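Local coordinates for protein trehalose-6-phosphate phosphatase (Cryptococcus neoformans, PDB 5DX9) that belongs to the trehalose-phosphatase family of the HAD clan and binds a magnesium ion at the C-terminal ends of its core strands, at residues A[4-9]-A[271-276]. Numbering follows the deposited sequence.
Sequences PALDTA and FATTVG
Leu6 meets Phe271 and Thr273 through a single methyl, CD1, at one side of the Rossmann-like alpha/beta core that marks the HAD clan. CD1 lies 4.0 Å from CD1 of Phe271, an apolar approach oblique to the ring, and 3.9 Å from OG1 of Thr273, a van der Waals contact. Leu6 CD2 stays farther back, 4.5 Å from Thr273 OG1, so the two branches contribute unequally. CB of Leu6 already points toward residues 271-276; CG anti to the backbone N (chi1 174°), with chi2 at 67°, then brings CD1 rather than CD2 nearest to both partners. The leucine side chain crosses each of them at about a right angle.

Phe271 and Thr273 are two residues apart on strand 270-275, and both direct their CB toward residues 4-9, whereas Ala272 between them turns away to meet Phe220 and Leu223 of helix 217-225. The strand separates these two layers. In Thr273, OG1 sits beside the backbone N, where it faces the leucine methyl. The backbones themselves remain apart, the closest CA pair, Leu6 and Thr273, being separated by 7.2 Å.

Strand 286-288 links the two segments. Its His287 makes backbone hydrogen bonds with Pro4 and Leu6, while Trp286 bonds to the backbone of Ala272 and places its ring against Phe271 at a plane angle of about 15°. Phe11 of helix 8-17 meets Phe271 edge-to-face, so the leucine is one of several neighbours of that ring. Towards the far end of the strand, Val275 touches Asp212, a magnesium ligand together with Asn26 and Asp28. Immediately after Leu6 the chain turns into helix 8-17: Asp7 occupies the N-cap position and centres an inverse gamma turn, leaving Leu6 O 2.9 Å from Thr8 N.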
ATOM      1  N   PRO A   4       9.869  17.958   3.469  1.00 39.56           N
ATOM      2  CA  PRO A   4      11.052  18.192   2.642  1.00 39.43           C
ATOM      3  C   PRO A   4      11.090  17.189   1.497  1.00 37.76           C
ATOM      4  O   PRO A   4      10.545  16.093   1.635  1.00 37.88           O
ATOM      5  CB  PRO A   4      12.210  17.965   3.613  1.00 39.86           C
ATOM      6  CG  PRO A   4      11.666  16.995   4.609  1.00 39.84           C
ATOM      7  CD  PRO A   4      10.208  17.338   4.762  1.00 38.55           C
ATOM      8  N   ALA A   5      11.710  17.556   0.383  1.00 37.56           N
ATOM      9  CA  ALA A   5      11.858  16.624  -0.720  1.00 38.98           C
ATOM     10  C   ALA A   5      12.810  15.516  -0.292  1.00 44.68           C
ATOM     11  O   ALA A   5      13.785  15.774   0.413  1.00 44.58           O
ATOM     12  CB  ALA A   5      12.365  17.329  -1.963  1.00 41.41           C
ATOM     13  N   LEU A   6      12.510  14.285  -0.702  1.00 42.95           N
ATOM     14  CA  LEU A   6      13.334  13.132  -0.348  1.00 41.50           C
ATOM     15  C   LEU A   6      14.818  13.403  -0.574  1.00 41.82           C
ATOM     16  O   LEU A   6      15.247  13.687  -1.690  1.00 42.94           O
ATOM     17  CB  LEU A   6      12.907  11.905  -1.152  1.00 41.74           C
ATOM     18  CG  LEU A   6      13.778  10.660  -0.978  1.00 41.25           C
ATOM     19  CD1 LEU A   6      13.659  10.090   0.435  1.00 39.22           C
ATOM     20  CD2 LEU A   6      13.413   9.616  -2.025  1.00 38.47           C
ATOM     21  N   ASP A   7      15.591  13.335   0.503  1.00 45.76           N
ATOM     22  CA  ASP A   7      17.032  13.523   0.424  1.00 46.40           C
ATOM     23  C   ASP A   7      17.676  12.253  -0.123  1.00 48.80           C
ATOM     24  O   ASP A   7      18.101  11.381   0.639  1.00 44.09           O
ATOM     25  CB  ASP A   7      17.603  13.878   1.798  1.00 50.56           C
ATOM     26  CG  ASP A   7      19.071  14.254   1.743  1.00 54.01           C
ATOM     27  OD1 ASP A   7      19.561  14.578   0.642  1.00 55.52           O
ATOM     28  OD2 ASP A   7      19.731  14.235   2.802  1.00 57.42           O
ATOM     29  N   THR A   8      17.728  12.153  -1.450  1.00 49.73           N
ATOM     30  CA  THR A   8      18.224  10.953  -2.118  1.00 48.46           C
ATOM     31  C   THR A   8      19.675  10.663  -1.743  1.00 51.39           C
ATOM     32  O   THR A   8      20.098   9.506  -1.716  1.00 50.86           O
ATOM     33  CB  THR A   8      18.102  11.072  -3.654  1.00 47.75           C
ATOM     34  OG1 THR A   8      18.628  12.333  -4.086  1.00 52.56           O
ATOM     35  CG2 THR A   8      16.645  10.970  -4.085  1.00 48.51           C
ATOM     36  N   ALA A   9      20.427  11.717  -1.441  1.00 50.37           N
ATOM     37  CA  ALA A   9      21.812  11.573  -1.011  1.00 51.90           C
ATOM     38  C   ALA A   9      21.886  10.823   0.313  1.00 51.52           C
ATOM     39  O   ALA A   9      22.580   9.813   0.425  1.00 51.27           O
ATOM     40  CB  ALA A   9      22.478  12.934  -0.890  1.00 52.40           C
ATOM     41  N   PHE A 271      12.234   5.800   5.761  1.00 40.35           N
ATOM     42  CA  PHE A 271      12.025   6.812   4.735  1.00 41.41           C
ATOM     43  C   PHE A 271      10.616   6.726   4.148  1.00 41.21           C
ATOM     44  O   PHE A 271      10.411   6.176   3.064  1.00 40.35           O
ATOM     45  CB  PHE A 271      13.076   6.675   3.636  1.00 42.80           C
ATOM     46  CG  PHE A 271      14.466   7.033   4.087  1.00 44.75           C
ATOM     47  CD1 PHE A 271      15.003   8.277   3.797  1.00 43.52           C
ATOM     48  CD2 PHE A 271      15.226   6.134   4.817  1.00 46.25           C
ATOM     49  CE1 PHE A 271      16.279   8.613   4.215  1.00 47.90           C
ATOM     50  CE2 PHE A 271      16.504   6.467   5.241  1.00 46.54           C
ATOM     51  CZ  PHE A 271      17.028   7.708   4.940  1.00 43.63           C
ATOM     52  N   ALA A 272       9.649   7.279   4.876  1.00 39.15           N
ATOM     53  CA  ALA A 272       8.263   7.293   4.423  1.00 38.85           C
ATOM     54  C   ALA A 272       8.041   8.440   3.450  1.00 40.32           C
ATOM     55  O   ALA A 272       8.167   9.611   3.812  1.00 38.33           O
ATOM     56  CB  ALA A 272       7.315   7.401   5.607  1.00 36.47           C
ATOM     57  N   THR A 273       7.704   8.093   2.214  1.00 36.53           N
ATOM     58  CA  THR A 273       7.625   9.071   1.143  1.00 37.32           C
ATOM     59  C   THR A 273       6.248   9.093   0.484  1.00 39.46           C
ATOM     60  O   THR A 273       5.784   8.087  -0.056  1.00 38.72           O
ATOM     61  CB  THR A 273       8.698   8.794   0.067  1.00 37.61           C
ATOM     62  OG1 THR A 273       9.987   8.713   0.689  1.00 41.07           O
ATOM     63  CG2 THR A 273       8.714   9.899  -0.967  1.00 36.69           C
ATOM     64  N   THR A 274       5.593  10.245   0.538  1.00 38.18           N
ATOM     65  CA  THR A 274       4.352  10.428  -0.194  1.00 37.75           C
ATOM     66  C   THR A 274       4.658  10.969  -1.580  1.00 39.72           C
ATOM     67  O   THR A 274       5.675  11.630  -1.781  1.00 36.72           O
ATOM     68  CB  THR A 274       3.386  11.389   0.526  1.00 41.10           C
ATOM     69  OG1 THR A 274       2.102  11.341  -0.114  1.00 39.20           O
ATOM     70  CG2 THR A 274       3.917  12.823   0.495  1.00 34.51           C
ATOM     71  N   VAL A 275       3.786  10.672  -2.538  1.00 39.69           N
ATOM     72  CA  VAL A 275       3.884  11.281  -3.858  1.00 41.07           C
ATOM     73  C   VAL A 275       2.886  12.432  -3.952  1.00 42.23           C
ATOM     74  O   VAL A 275       1.679  12.242  -3.784  1.00 42.16           O
ATOM     75  CB  VAL A 275       3.626  10.269  -4.990  1.00 42.07           C
ATOM     76  CG1 VAL A 275       3.814  10.939  -6.342  1.00 42.58           C
ATOM     77  CG2 VAL A 275       4.556   9.076  -4.857  1.00 40.71           C
ATOM     78  N   GLY A 276       3.407  13.625  -4.209  1.00 41.87           N
ATOM     79  CA  GLY A 276       2.613  14.839  -4.234  1.00 44.57           C
ATOM     80  C   GLY A 276       3.510  16.039  -3.985  1.00 45.66           C
ATOM     81  O   GLY A 276       4.730  15.892  -3.911  1.00 41.60           O
TER